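Local coordinates for protein aromatic amino acid aminotransferase I (Candida albicans WO-1, PDB 6HNU) that probably catalyses the pyridoxal-phosphate-dependent transfer of the amino group from aromatic amino acids to 2-oxoglutarate, giving aromatic oxo-acids and glutamate, at residues 251-255 / 359-364; 63-67 / 351-355; 369-374 / 474-478; 392-398 / 460-466. The contacts are given in a common frame with arbitrary orientation. Residues are numbered along the deposited sequence.

Contact 1 of 4, residues 251-255 / 359-364; sequences FLQME and LRAEYT
A buried loop-on-helix contact joins residues 251-255, in the loop that follows strand 242-246 of the large mixed sheet, to residues 359-364 within the long helix 334-377. The loop is extended at Gln253, Met254 and Glu255 (psi 141 to 166°), and the backbones come closest at Met254 and Thr364, CA to CA 4.9 Å. At the polar end Arg360, with chi1 to chi3 all t, stretches along the loop to Glu255, whose chi1 and chi2 are both m. The two form a two-pronged salt bridge, Arg360 NE to Glu255 OE2 2.8 Å and Arg360 NH2 to Glu255 OE1 3.1 Å. Glu255 OE2 also accepts the backbone N of Val269. Thr364 OG1 gives its proton to Arg360 O (2.9 Å) and accepts Glu255 N (3.1 Å), tying the loop backbone to the helix. One water links Gln253 O (2.7 Å) and Arg360 NH1 (2.9 Å). The other end is apolar: Leu252 CD2 sits over the Tyr363 ring face, 3.8 Å from its centroid in a CH-pi contact, and 3.8 Å from Leu359 CD2. Met254 CG packs 3.9 Å from Tyr363 CB. The Leu252 side chain lies about 4 Å from that of Tyr249, which binds pyridoxal phosphate. The charge pair and backbone bond thus fix the loop leading out of the cofactor site against the helix, while Leu252 and Met254 pack on Leu359 and Tyr363.

Contact 2 of 4, residues 63-67 / 351-355; sequences PTPSF and GYLDW
Gly351 opens the helical segment 351-355, a piece of helix 334-377, and its CA lies 3.7 Å from Pro65 CG. A CB here would clash with that proline ring, so the bare backbone allows the close approach, Gly351 CA to Pro65 CA 5.1 Å. Gly351 O meets the edge of the Phe67 ring, 3.4 Å from Phe67 CE2. Asp354 comes one turn on: its OD2 accepts Ser66 OG at 2.8 Å, its OD1 binds His272, and a water bridges Asp354 O (2.8 Å) and Ser66 O (3.2 Å). A cis peptide between Pro65 and Ser66 and a left-handed Phe67 (phi 60°, psi 44°) bend the loop, with Phe67 N bonded to Thr64 O (3.0 Å). Trp355 (chi1 t) then turns its ring edge to the Phe67 face, T-shaped, centroids 5.1 Å apart and planes at 82°. Pro63 CG touches Trp355 CZ3 at 4.0 Å. The loop between strands 57-62 and 81-86 thus lies against the long helix, where Trp347 also packs on Phe67, while Pro54 and Tyr52 of the second subunit adjoin Pro63 and Trp355.

Contact 3 of 4, residues 369-374 / 474-478; sequences VAIDAL and LVVGL
Apolar packing alone joins residues 369-374, near the end of helix 334-377, to residues 474-478 on helix 471-489. The two helical segments run roughly parallel, N-to-C directions 27° apart (signed crossing angle -27°), with their axes 9.4 Å apart at closest. The nearest backbone pairs are Ala373 with Val475, CA to CA 5.9 Å, and Ala370 with Leu474, 6.8 Å; the small alanines permit this spacing. Among side-chain contacts, those of leucine methyls are the most numerous. Leu474, chi1 t and chi2 p, brings CD2 to 3.7 Å from Ala370 CB and 4.1 Å from Val369 CG1. Leu478, chi1 m and chi2 t, points its CD1 into the other helix, 4.0 Å from both Ala373 CB and Leu374 CD2. The valines make a second group: Val369 CG1 lies 3.8 Å from Val475 CG2, which also approaches Ala373 CB at 4.5 Å. Two contacts reach backbone atoms: Leu478 CD1 to Ala370 O 3.5 Å and Leu474 CD2 to Ala370 CA 3.7 Å. No hydrogen bond crosses between the segments; each helix keeps its own i to i+4 bonds, such as Ala373 N to Val369 O (3.0 Å). Phe394 of strand 393-399 touches Leu374 and Leu478, and Leu43 of the second subunit packs on Leu474 and Leu478. The arrangement is one of helices packed on one face of an antiparallel sheet, as in the small domain of fold type I aminotransferases.

Contact 4 of 4, residues 392-398 / 460-466; sequences MFFTVTL and IFFRGTY
Side chains alternate between the two faces of an antiparallel pair, strands 393-398 and 460-465, whose segment axes run at 149°; Met392 and Tyr466 lie just beyond. Phe394-Gly464, Val396-Phe462 and Leu398-Ile460 are hydrogen-bonded pairs, Phe394 N to Gly464 O being 2.8 Å; Tyr466 N adds a bond to Met392 O at 3.2 Å. Phe394 (chi1 p, chi2 89°) lays its ring across the strand onto Gly464, whose CA stands 3.7 Å from the ring centroid in a CH-pi contact; a CB there would clash. Tyr466, also chi1 p, sets its ring beside this one, Phe394 CD2 to Tyr466 CD2 3.7 Å. Leu398 (chi1 m) packs on Ile460 (chi1 p), Leu398 CB to Ile460 CG1 3.8 Å. On the opposite face Phe393 (chi1 m) carries Arg463 CD over its ring, 3.9 Å from the centroid. Arg463, kinked at chi3 p, binds Asn218, which binds the cofactor, and Gly44 O of the second subunit; the Phe393 side chain comes within about 4 Å of the bound phenylalanine (nearest atoms). Phe461, chi1 p, puts CD2 3.7 Å from Thr395 CG2. Strands 383-384 and 429-433 flank the pair, and helices 334-377, 413-426 and 471-489 lie against the face bearing Phe394 and Phe462.

How the contacts relate
Contacts 1, 3 and 4 are largely buried; contact 2 is only partly so, with Ser66 exposed. Contacts 1, 2 and 3 share helix 334-377, which holds a loop in the first two and another helix in the third. Contacts 3 and 4 form successive layers, where Leu374 CD2 meets Val396 CG2 at 3.4 Å. Contact 1 touches contact 4 through Met254 CE and Tyr466 OH, 3.4 Å apart. Chemistry follows place: contact 1 mixes a salt bridge with apolar packing, contact 2 adds an aromatic pair to its hydrogen bond, contact 3 is methyl packing, and contact 4 joins backbone bonds to ring packing. Contact 4 is nearest the substrate, contact 3 away from the site; all four adjoin the second subunit.

Contact 1 of 4, residues 251-255 / 359-364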
loop_
_atom_site.group_PDB
_atom_site.type_symbol
_atom_site.label_atom_id
_atom_site.label_comp_id
_atom_site.label_asym_id
_atom_site.label_seq_id
_atom_site.Cartn_x
_atom_site.Cartn_y
_atom_site.Cartn_z
ATOM N N PHE B 251 5.137 -14.131 -17.229
ATOM C CA PHE B 251 4.539 -15.470 -17.424
ATOM C C PHE B 251 3.450 -15.373 -18.500
ATOM O O PHE B 251 2.675 -16.326 -18.650
ATOM C CB PHE B 251 4.132 -16.061 -16.068
ATOM C CG PHE B 251 5.320 -16.584 -15.305
ATOM C CD1 PHE B 251 6.153 -17.540 -15.874
ATOM C CD2 PHE B 251 5.671 -16.050 -14.080
ATOM C CE1 PHE B 251 7.281 -17.981 -15.207
ATOM C CE2 PHE B 251 6.819 -16.486 -13.419
ATOM C CZ PHE B 251 7.609 -17.461 -13.981
ATOM N N LEU B 252 3.407 -14.262 -19.267
ATOM C CA LEU B 252 2.582 -14.198 -20.495
ATOM C C LEU B 252 3.494 -14.443 -21.695
ATOM O O LEU B 252 3.071 -14.139 -22.829
ATOM C CB LEU B 252 1.868 -12.845 -20.596
ATOM C CG LEU B 252 1.027 -12.464 -19.376
ATOM C CD1 LEU B 252 0.193 -11.236 -19.655
ATOM C CD2 LEU B 252 0.129 -13.608 -18.935
ATOM N N GLN B 253 4.685 -15.011 -21.484
ATOM C CA GLN B 253 5.472 -15.577 -22.612
ATOM C C GLN B 253 4.629 -16.625 -23.359
ATOM O O GLN B 253 3.782 -17.318 -22.741
ATOM C CB GLN B 253 6.822 -16.092 -22.151
ATOM C CG GLN B 253 7.761 -14.942 -21.804
ATOM C CD GLN B 253 9.050 -15.418 -21.209
ATOM O OE1 GLN B 253 9.903 -15.975 -21.890
ATOM N NE2 GLN B 253 9.185 -15.278 -19.894
ATOM N N MET B 254 4.856 -16.714 -24.674
ATOM C CA MET B 254 4.039 -17.548 -25.571
ATOM C C MET B 254 4.971 -18.338 -26.482
ATOM O O MET B 254 6.144 -17.974 -26.618
ATOM C CB MET B 254 3.101 -16.682 -26.419
ATOM C CG MET B 254 2.028 -16.004 -25.600
ATOM S SD MET B 254 1.099 -14.752 -26.513
ATOM C CE MET B 254 2.445 -13.595 -26.795
ATOM N N GLU B 255 4.393 -19.337 -27.144
ATOM C CA GLU B 255 5.035 -20.043 -28.275
ATOM C C GLU B 255 5.306 -18.994 -29.359
ATOM O O GLU B 255 4.497 -18.048 -29.466
ATOM C CB GLU B 255 4.135 -21.181 -28.767
ATOM C CG GLU B 255 3.719 -22.171 -27.690
ATOM C CD GLU B 255 4.808 -22.779 -26.820
ATOM O OE1 GLU B 255 6.009 -22.697 -27.190
ATOM O OE2 GLU B 255 4.436 -23.318 -25.739
ATOM N N LEU B 359 -1.585 -20.816 -18.537
ATOM C CA LEU B 359 -1.598 -19.369 -18.869
ATOM C C LEU B 359 -0.881 -19.148 -20.213
ATOM O O LEU B 359 -1.459 -18.458 -21.067
ATOM C CB LEU B 359 -0.981 -18.610 -17.691
ATOM C CG LEU B 359 -1.090 -17.090 -17.713
ATOM C CD1 LEU B 359 -2.542 -16.635 -17.699
ATOM C CD2 LEU B 359 -0.357 -16.491 -16.508
ATOM N N ARG B 360 0.315 -19.700 -20.397
ATOM C CA ARG B 360 1.071 -19.706 -21.675
ATOM C C ARG B 360 0.187 -20.191 -22.837
ATOM O O ARG B 360 0.112 -19.477 -23.841
ATOM C CB ARG B 360 2.332 -20.548 -21.524
ATOM C CG ARG B 360 3.150 -20.675 -22.804
ATOM C CD ARG B 360 4.339 -21.571 -22.566
ATOM N NE ARG B 360 5.292 -21.637 -23.664
ATOM C CZ ARG B 360 6.336 -20.830 -23.804
ATOM N NH1 ARG B 360 6.558 -19.862 -22.928
ATOM N NH2 ARG B 360 7.133 -20.980 -24.838
ATOM N N ALA B 361 -0.447 -21.362 -22.721
ATOM C CA ALA B 361 -1.305 -21.936 -23.791
ATOM C C ALA B 361 -2.431 -20.948 -24.144
ATOM O O ALA B 361 -2.626 -20.648 -25.367
ATOM C CB ALA B 361 -1.860 -23.281 -23.367
ATOM N N GLU B 362 -3.141 -20.420 -23.154
ATOM C CA GLU B 362 -4.295 -19.507 -23.408
ATOM C C GLU B 362 -3.837 -18.235 -24.129
ATOM O O GLU B 362 -4.515 -17.849 -25.114
ATOM C CB GLU B 362 -4.969 -19.037 -22.122
ATOM C CG GLU B 362 -5.557 -20.147 -21.300
ATOM C CD GLU B 362 -6.726 -20.833 -21.971
ATOM O OE1 GLU B 362 -7.454 -20.148 -22.726
ATOM O OE2 GLU B 362 -6.910 -22.035 -21.708
ATOM N N TYR B 363 -2.792 -17.559 -23.636
ATOM C CA TYR B 363 -2.243 -16.327 -24.279
ATOM C C TYR B 363 -1.704 -16.641 -25.676
ATOM O O TYR B 363 -1.989 -15.809 -26.580
ATOM C CB TYR B 363 -1.212 -15.619 -23.395
ATOM C CG TYR B 363 -1.896 -14.689 -22.427
ATOM C CD1 TYR B 363 -2.539 -15.173 -21.315
ATOM C CD2 TYR B 363 -1.989 -13.331 -22.681
ATOM C CE1 TYR B 363 -3.210 -14.349 -20.437
ATOM C CE2 TYR B 363 -2.660 -12.486 -21.817
ATOM C CZ TYR B 363 -3.251 -12.986 -20.677
ATOM O OH TYR B 363 -3.950 -12.205 -19.814
ATOM N N THR B 364 -0.975 -17.739 -25.877
ATOM C CA THR B 364 -0.481 -18.168 -27.222
ATOM C C THR B 364 -1.635 -18.164 -28.226
ATOM O O THR B 364 -1.480 -17.559 -29.316
ATOM C CB THR B 364 0.196 -19.541 -27.157
ATOM O OG1 THR B 364 1.398 -19.409 -26.392
ATOM C CG2 THR B 364 0.505 -20.079 -28.534
HETATM O O HOH W 1 5.147 -18.617 -20.772
#

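Contact 2 of 4, residues 63-67 / 351-355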
loop_
_atom_site.group_PDB
_atom_site.type_symbol
_atom_site.label_atom_id
_atom_site.label_comp_id
_atom_site.label_asym_id
_atom_site.label_seq_id
_atom_site.Cartn_x
_atom_site.Cartn_y
_atom_site.Cartn_z
ATOM N N PRO B 63 -9.425 -23.704 -8.432
ATOM C CA PRO B 63 -9.296 -24.832 -9.361
ATOM C C PRO B 63 -8.175 -25.801 -8.968
ATOM O O PRO B 63 -7.368 -25.442 -8.074
ATOM C CB PRO B 63 -9.073 -24.149 -10.722
ATOM C CG PRO B 63 -8.456 -22.818 -10.380
ATOM C CD PRO B 63 -9.089 -22.411 -9.061
ATOM N N THR B 64 -8.142 -26.989 -9.607
ATOM C CA THR B 64 -7.255 -28.114 -9.214
ATOM C C THR B 64 -6.242 -28.388 -10.316
ATOM O O THR B 64 -6.594 -28.520 -11.486
ATOM C CB THR B 64 -8.052 -29.369 -8.830
ATOM O OG1 THR B 64 -8.864 -29.736 -9.946
ATOM C CG2 THR B 64 -8.913 -29.124 -7.609
ATOM N N PRO B 65 -4.936 -28.479 -9.978
ATOM C CA PRO B 65 -3.950 -28.900 -10.946
ATOM C C PRO B 65 -4.361 -30.277 -11.465
ATOM O O PRO B 65 -4.901 -31.068 -10.687
ATOM C CB PRO B 65 -2.657 -28.976 -10.150
ATOM C CG PRO B 65 -2.881 -28.081 -8.949
ATOM C CD PRO B 65 -4.356 -28.212 -8.653
ATOM N N SER B 66 -4.096 -30.565 -12.747
ATOM C CA SER B 66 -3.230 -29.802 -13.627
ATOM C C SER B 66 -4.030 -28.867 -14.543
ATOM O O SER B 66 -3.454 -28.427 -15.569
ATOM C CB SER B 66 -2.355 -30.746 -14.425
ATOM O OG SER B 66 -1.487 -31.452 -13.542
ATOM N N PHE B 67 -5.281 -28.543 -14.200
ATOM C CA PHE B 67 -6.145 -27.606 -14.979
ATOM C C PHE B 67 -6.331 -28.187 -16.391
ATOM O O PHE B 67 -6.343 -27.434 -17.399
ATOM C CB PHE B 67 -5.566 -26.184 -14.981
ATOM C CG PHE B 67 -4.996 -25.796 -13.641
ATOM C CD1 PHE B 67 -5.824 -25.461 -12.573
ATOM C CD2 PHE B 67 -3.624 -25.744 -13.448
ATOM C CE1 PHE B 67 -5.294 -25.173 -11.325
ATOM C CE2 PHE B 67 -3.102 -25.427 -12.207
ATOM C CZ PHE B 67 -3.935 -25.140 -11.150
ATOM N N GLY B 351 1.923 -27.609 -9.215
ATOM C CA GLY B 351 0.615 -27.062 -9.612
ATOM C C GLY B 351 0.749 -25.638 -10.110
ATOM O O GLY B 351 0.080 -25.294 -11.068
ATOM N N TYR B 352 1.599 -24.834 -9.482
ATOM C CA TYR B 352 1.760 -23.418 -9.912
ATOM C C TYR B 352 2.373 -23.457 -11.318
ATOM O O TYR B 352 1.941 -22.715 -12.207
ATOM C CB TYR B 352 2.606 -22.627 -8.909
ATOM C CG TYR B 352 2.668 -21.149 -9.205
ATOM C CD1 TYR B 352 1.504 -20.423 -9.399
ATOM C CD2 TYR B 352 3.880 -20.467 -9.219
ATOM C CE1 TYR B 352 1.547 -19.066 -9.671
ATOM C CE2 TYR B 352 3.934 -19.107 -9.479
ATOM C CZ TYR B 352 2.756 -18.402 -9.663
ATOM O OH TYR B 352 2.776 -17.064 -9.970
ATOM N N LEU B 353 3.376 -24.309 -11.533
ATOM C CA LEU B 353 3.938 -24.474 -12.892
ATOM C C LEU B 353 2.815 -24.898 -13.844
ATOM O O LEU B 353 2.794 -24.376 -14.956
ATOM C CB LEU B 353 5.089 -25.473 -12.858
ATOM C CG LEU B 353 6.361 -24.985 -12.196
ATOM C CD1 LEU B 353 7.364 -26.134 -12.096
ATOM C CD2 LEU B 353 6.969 -23.794 -12.938
ATOM N N ASP B 354 1.932 -25.835 -13.453
ATOM C CA ASP B 354 0.828 -26.243 -14.344
ATOM C C ASP B 354 -0.002 -25.001 -14.702
ATOM O O ASP B 354 -0.507 -24.883 -15.863
ATOM C CB ASP B 354 -0.063 -27.313 -13.714
ATOM C CG ASP B 354 0.579 -28.670 -13.449
ATOM O OD1 ASP B 354 1.457 -29.064 -14.216
ATOM O OD2 ASP B 354 0.103 -29.348 -12.518
ATOM N N TRP B 355 -0.243 -24.148 -13.711
ATOM C CA TRP B 355 -1.057 -22.938 -13.908
ATOM C C TRP B 355 -0.366 -22.027 -14.929
ATOM O O TRP B 355 -1.050 -21.531 -15.866
ATOM C CB TRP B 355 -1.310 -22.235 -12.578
ATOM C CG TRP B 355 -2.075 -20.969 -12.768
ATOM C CD1 TRP B 355 -1.573 -19.708 -12.908
ATOM C CD2 TRP B 355 -3.486 -20.872 -12.907
ATOM N NE1 TRP B 355 -2.594 -18.816 -13.044
ATOM C CE2 TRP B 355 -3.781 -19.495 -13.070
ATOM C CE3 TRP B 355 -4.540 -21.789 -12.829
ATOM C CZ2 TRP B 355 -5.087 -19.021 -13.167
ATOM C CZ3 TRP B 355 -5.831 -21.315 -12.932
ATOM C CH2 TRP B 355 -6.107 -19.955 -13.110
HETATM O O HOH W 2 -1.236 -27.052 -17.444
#

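Contact 3 of 4, residues 369-374 / 474-478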
loop_
_atom_site.group_PDB
_atom_site.type_symbol
_atom_site.label_atom_id
_atom_site.label_comp_id
_atom_site.label_asym_id
_atom_site.label_seq_id
_atom_site.Cartn_x
_atom_site.Cartn_y
_atom_site.Cartn_z
ATOM N N VAL B 369 -4.726 -15.542 -32.853
ATOM C CA VAL B 369 -6.017 -15.072 -33.417
ATOM C C VAL B 369 -5.895 -13.582 -33.757
ATOM O O VAL B 369 -6.331 -13.162 -34.868
ATOM C CB VAL B 369 -7.171 -15.388 -32.452
ATOM C CG1 VAL B 369 -8.439 -14.594 -32.757
ATOM C CG2 VAL B 369 -7.443 -16.888 -32.458
ATOM N N ALA B 370 -5.313 -12.801 -32.848
ATOM C CA ALA B 370 -5.049 -11.358 -33.044
ATOM C C ALA B 370 -4.203 -11.145 -34.294
ATOM O O ALA B 370 -4.632 -10.355 -35.147
ATOM C CB ALA B 370 -4.378 -10.771 -31.830
ATOM N N ILE B 371 -3.051 -11.788 -34.390
ATOM C CA ILE B 371 -2.045 -11.527 -35.447
ATOM C C ILE B 371 -2.528 -12.092 -36.790
ATOM O O ILE B 371 -2.268 -11.447 -37.838
ATOM C CB ILE B 371 -0.684 -12.084 -35.040
ATOM C CG1 ILE B 371 -0.200 -11.428 -33.740
ATOM C CG2 ILE B 371 0.325 -11.936 -36.172
ATOM C CD1 ILE B 371 -0.160 -9.901 -33.767
ATOM N N ASP B 372 -3.178 -13.251 -36.787
ATOM C CA ASP B 372 -3.885 -13.754 -38.001
ATOM C C ASP B 372 -4.872 -12.683 -38.499
ATOM O O ASP B 372 -4.961 -12.469 -39.720
ATOM C CB ASP B 372 -4.631 -15.055 -37.698
ATOM C CG ASP B 372 -3.754 -16.279 -37.545
ATOM O OD1 ASP B 372 -2.545 -16.180 -37.804
ATOM O OD2 ASP B 372 -4.307 -17.330 -37.161
ATOM N N ALA B 373 -5.617 -12.041 -37.605
ATOM C CA ALA B 373 -6.592 -11.011 -37.998
ATOM C C ALA B 373 -5.837 -9.770 -38.521
ATOM O O ALA B 373 -6.226 -9.259 -39.602
ATOM C CB ALA B 373 -7.568 -10.753 -36.884
ATOM N N LEU B 374 -4.741 -9.336 -37.883
ATOM C CA LEU B 374 -3.926 -8.200 -38.407
ATOM C C LEU B 374 -3.487 -8.532 -39.843
ATOM O O LEU B 374 -3.590 -7.659 -40.738
ATOM C CB LEU B 374 -2.691 -7.949 -37.537
ATOM C CG LEU B 374 -2.913 -7.308 -36.169
ATOM C CD1 LEU B 374 -1.558 -6.933 -35.576
ATOM C CD2 LEU B 374 -3.840 -6.088 -36.229
ATOM N N LEU B 474 -12.670 -9.742 -30.795
ATOM C CA LEU B 474 -11.312 -9.340 -31.227
ATOM C C LEU B 474 -11.273 -9.287 -32.760
ATOM O O LEU B 474 -10.780 -8.269 -33.316
ATOM C CB LEU B 474 -10.268 -10.322 -30.697
ATOM C CG LEU B 474 -8.851 -10.071 -31.200
ATOM C CD1 LEU B 474 -8.390 -8.679 -30.789
ATOM C CD2 LEU B 474 -7.888 -11.116 -30.671
ATOM N N VAL B 475 -11.731 -10.341 -33.444
ATOM C CA VAL B 475 -11.629 -10.439 -34.934
ATOM C C VAL B 475 -12.514 -9.345 -35.546
ATOM O O VAL B 475 -12.051 -8.683 -36.498
ATOM C CB VAL B 475 -11.996 -11.847 -35.448
ATOM C CG1 VAL B 475 -12.125 -11.892 -36.966
ATOM C CG2 VAL B 475 -10.995 -12.889 -34.971
ATOM N N VAL B 476 -13.713 -9.166 -34.999
ATOM C CA VAL B 476 -14.670 -8.094 -35.398
ATOM C C VAL B 476 -13.925 -6.756 -35.315
ATOM O O VAL B 476 -13.953 -5.975 -36.302
ATOM C CB VAL B 476 -15.928 -8.082 -34.505
ATOM C CG1 VAL B 476 -16.724 -6.787 -34.642
ATOM C CG2 VAL B 476 -16.839 -9.277 -34.766
ATOM N N GLY B 477 -13.311 -6.493 -34.156
ATOM C CA GLY B 477 -12.635 -5.215 -33.869
ATOM C C GLY B 477 -11.603 -4.909 -34.920
ATOM O O GLY B 477 -11.624 -3.791 -35.460
ATOM N N LEU B 478 -10.758 -5.892 -35.229
ATOM C CA LEU B 478 -9.560 -5.691 -36.065
ATOM C C LEU B 478 -9.956 -5.608 -37.539
ATOM O O LEU B 478 -9.214 -4.972 -38.311
ATOM C CB LEU B 478 -8.618 -6.845 -35.766
ATOM C CG LEU B 478 -7.918 -6.709 -34.418
ATOM C CD1 LEU B 478 -6.875 -7.790 -34.290
ATOM C CD2 LEU B 478 -7.273 -5.337 -34.296
#

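Contact 4 of 4, residues 392-398 / 460-466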
loop_
_atom_site.group_PDB
_atom_site.type_symbol
_atom_site.label_atom_id
_atom_site.label_comp_id
_atom_site.label_asym_id
_atom_site.label_seq_id
_atom_site.Cartn_x
_atom_site.Cartn_y
_atom_site.Cartn_z
ATOM N N MET B 392 0.353 -9.132 -23.304
ATOM C CA MET B 392 -1.083 -9.018 -23.615
ATOM C C MET B 392 -1.295 -8.033 -24.769
ATOM O O MET B 392 -2.431 -7.924 -25.221
ATOM C CB MET B 392 -1.905 -8.617 -22.389
ATOM C CG MET B 392 -1.494 -7.319 -21.739
ATOM S SD MET B 392 -2.635 -6.875 -20.440
ATOM C CE MET B 392 -2.758 -8.403 -19.517
ATOM N N PHE B 393 -0.244 -7.418 -25.273
ATOM C CA PHE B 393 -0.375 -6.309 -26.254
ATOM C C PHE B 393 0.168 -6.694 -27.618
ATOM O O PHE B 393 1.165 -7.423 -27.752
ATOM C CB PHE B 393 0.373 -5.077 -25.755
ATOM C CG PHE B 393 -0.140 -4.584 -24.427
ATOM C CD1 PHE B 393 -1.441 -4.134 -24.295
ATOM C CD2 PHE B 393 0.709 -4.519 -23.323
ATOM C CE1 PHE B 393 -1.897 -3.636 -23.078
ATOM C CE2 PHE B 393 0.242 -4.028 -22.116
ATOM C CZ PHE B 393 -1.060 -3.622 -21.987
ATOM N N PHE B 394 -0.496 -6.158 -28.638
ATOM C CA PHE B 394 -0.029 -6.186 -30.040
ATOM C C PHE B 394 0.042 -4.738 -30.529
ATOM O O PHE B 394 -0.611 -3.885 -29.954
ATOM C CB PHE B 394 -0.974 -7.034 -30.902
ATOM C CG PHE B 394 -2.374 -6.520 -31.081
ATOM C CD1 PHE B 394 -2.682 -5.665 -32.128
ATOM C CD2 PHE B 394 -3.385 -6.884 -30.212
ATOM C CE1 PHE B 394 -3.969 -5.195 -32.281
ATOM C CE2 PHE B 394 -4.674 -6.411 -30.372
ATOM C CZ PHE B 394 -4.965 -5.559 -31.411
ATOM N N THR B 395 0.888 -4.463 -31.497
ATOM C CA THR B 395 0.924 -3.129 -32.142
ATOM C C THR B 395 0.780 -3.250 -33.658
ATOM O O THR B 395 1.232 -4.256 -34.252
ATOM C CB THR B 395 2.162 -2.347 -31.734
ATOM O OG1 THR B 395 3.329 -3.096 -32.087
ATOM C CG2 THR B 395 2.102 -2.020 -30.262
ATOM N N VAL B 396 0.133 -2.231 -34.238
ATOM C CA VAL B 396 0.136 -2.000 -35.702
ATOM C C VAL B 396 0.879 -0.697 -35.959
ATOM O O VAL B 396 0.471 0.296 -35.376
ATOM C CB VAL B 396 -1.290 -1.930 -36.234
ATOM C CG1 VAL B 396 -1.277 -1.710 -37.735
ATOM C CG2 VAL B 396 -2.072 -3.168 -35.864
ATOM N N THR B 397 1.927 -0.730 -36.769
ATOM C CA THR B 397 2.727 0.447 -37.192
ATOM C C THR B 397 2.172 0.923 -38.549
ATOM O O THR B 397 1.772 0.048 -39.385
ATOM C CB THR B 397 4.210 0.093 -37.159
ATOM O OG1 THR B 397 4.581 -0.102 -35.794
ATOM C CG2 THR B 397 5.129 1.142 -37.752
ATOM N N LEU B 398 2.043 2.242 -38.737
ATOM C CA LEU B 398 1.532 2.852 -40.002
ATOM C C LEU B 398 2.541 3.898 -40.473
ATOM O O LEU B 398 3.160 4.542 -39.638
ATOM C CB LEU B 398 0.137 3.468 -39.796
ATOM C CG LEU B 398 -0.969 2.583 -39.224
ATOM C CD1 LEU B 398 -2.230 3.387 -38.933
ATOM C CD2 LEU B 398 -1.317 1.426 -40.152
ATOM N N ILE B 460 3.918 5.805 -37.042
ATOM C CA ILE B 460 3.023 5.938 -35.866
ATOM C C ILE B 460 2.623 4.509 -35.540
ATOM O O ILE B 460 2.933 3.609 -36.379
ATOM C CB ILE B 460 1.805 6.827 -36.178
ATOM C CG1 ILE B 460 0.983 6.316 -37.364
ATOM C CG2 ILE B 460 2.277 8.251 -36.387
ATOM C CD1 ILE B 460 -0.357 6.980 -37.537
ATOM N N PHE B 461 2.043 4.288 -34.375
ATOM C CA PHE B 461 1.474 2.971 -34.058
ATOM C C PHE B 461 0.297 3.115 -33.121
ATOM O O PHE B 461 0.135 4.166 -32.494
ATOM C CB PHE B 461 2.571 2.062 -33.505
ATOM C CG PHE B 461 3.012 2.344 -32.090
ATOM C CD1 PHE B 461 3.899 3.375 -31.840
ATOM C CD2 PHE B 461 2.597 1.527 -31.039
ATOM C CE1 PHE B 461 4.384 3.606 -30.557
ATOM C CE2 PHE B 461 3.046 1.786 -29.740
ATOM C CZ PHE B 461 3.950 2.818 -29.515
ATOM N N PHE B 462 -0.454 2.018 -33.038
ATOM C CA PHE B 462 -1.549 1.793 -32.106
ATOM C C PHE B 462 -1.239 0.537 -31.297
ATOM O O PHE B 462 -0.699 -0.435 -31.849
ATOM C CB PHE B 462 -2.872 1.632 -32.839
ATOM C CG PHE B 462 -3.350 2.935 -33.413
ATOM C CD1 PHE B 462 -2.800 3.430 -34.580
ATOM C CD2 PHE B 462 -4.247 3.725 -32.713
ATOM C CE1 PHE B 462 -3.222 4.651 -35.084
ATOM C CE2 PHE B 462 -4.663 4.949 -33.223
ATOM C CZ PHE B 462 -4.138 5.403 -34.401
ATOM N N ARG B 463 -1.612 0.610 -30.026
ATOM C CA ARG B 463 -1.579 -0.531 -29.083
ATOM C C ARG B 463 -2.976 -1.122 -28.963
ATOM O O ARG B 463 -3.934 -0.403 -28.662
ATOM C CB ARG B 463 -1.071 -0.106 -27.706
ATOM C CG ARG B 463 -0.872 -1.294 -26.775
ATOM C CD ARG B 463 -0.765 -0.878 -25.334
ATOM N NE ARG B 463 -2.041 -0.561 -24.746
ATOM C CZ ARG B 463 -2.218 -0.133 -23.528
ATOM N NH1 ARG B 463 -1.170 0.015 -22.727
ATOM N NH2 ARG B 463 -3.448 0.119 -23.111
ATOM N N GLY B 464 -3.042 -2.439 -29.085
ATOM C CA GLY B 464 -4.232 -3.246 -28.850
ATOM C C GLY B 464 -3.881 -4.327 -27.848
ATOM O O GLY B 464 -2.679 -4.603 -27.698
ATOM N N THR B 465 -4.893 -4.842 -27.186
ATOM C CA THR B 465 -4.823 -6.034 -26.305
ATOM C C THR B 465 -5.693 -7.147 -26.897
ATOM O O THR B 465 -6.786 -6.852 -27.391
ATOM C CB THR B 465 -5.246 -5.737 -24.860
ATOM O OG1 THR B 465 -5.205 -6.994 -24.161
ATOM C CG2 THR B 465 -6.616 -5.128 -24.679
ATOM N N TYR B 466 -5.229 -8.391 -26.788
ATOM C CA TYR B 466 -6.023 -9.609 -27.110
ATOM C C TYR B 466 -6.486 -10.291 -25.813
ATOM O O TYR B 466 -7.076 -11.358 -25.906
ATOM C CB TYR B 466 -5.230 -10.545 -28.024
ATOM C CG TYR B 466 -3.758 -10.682 -27.716
ATOM C CD1 TYR B 466 -3.318 -11.408 -26.619
ATOM C CD2 TYR B 466 -2.802 -10.092 -28.517
ATOM C CE1 TYR B 466 -1.967 -11.519 -26.344
ATOM C CE2 TYR B 466 -1.442 -10.213 -28.279
ATOM C CZ TYR B 466 -1.032 -10.938 -27.166
ATOM O OH TYR B 466 0.282 -11.024 -26.866
#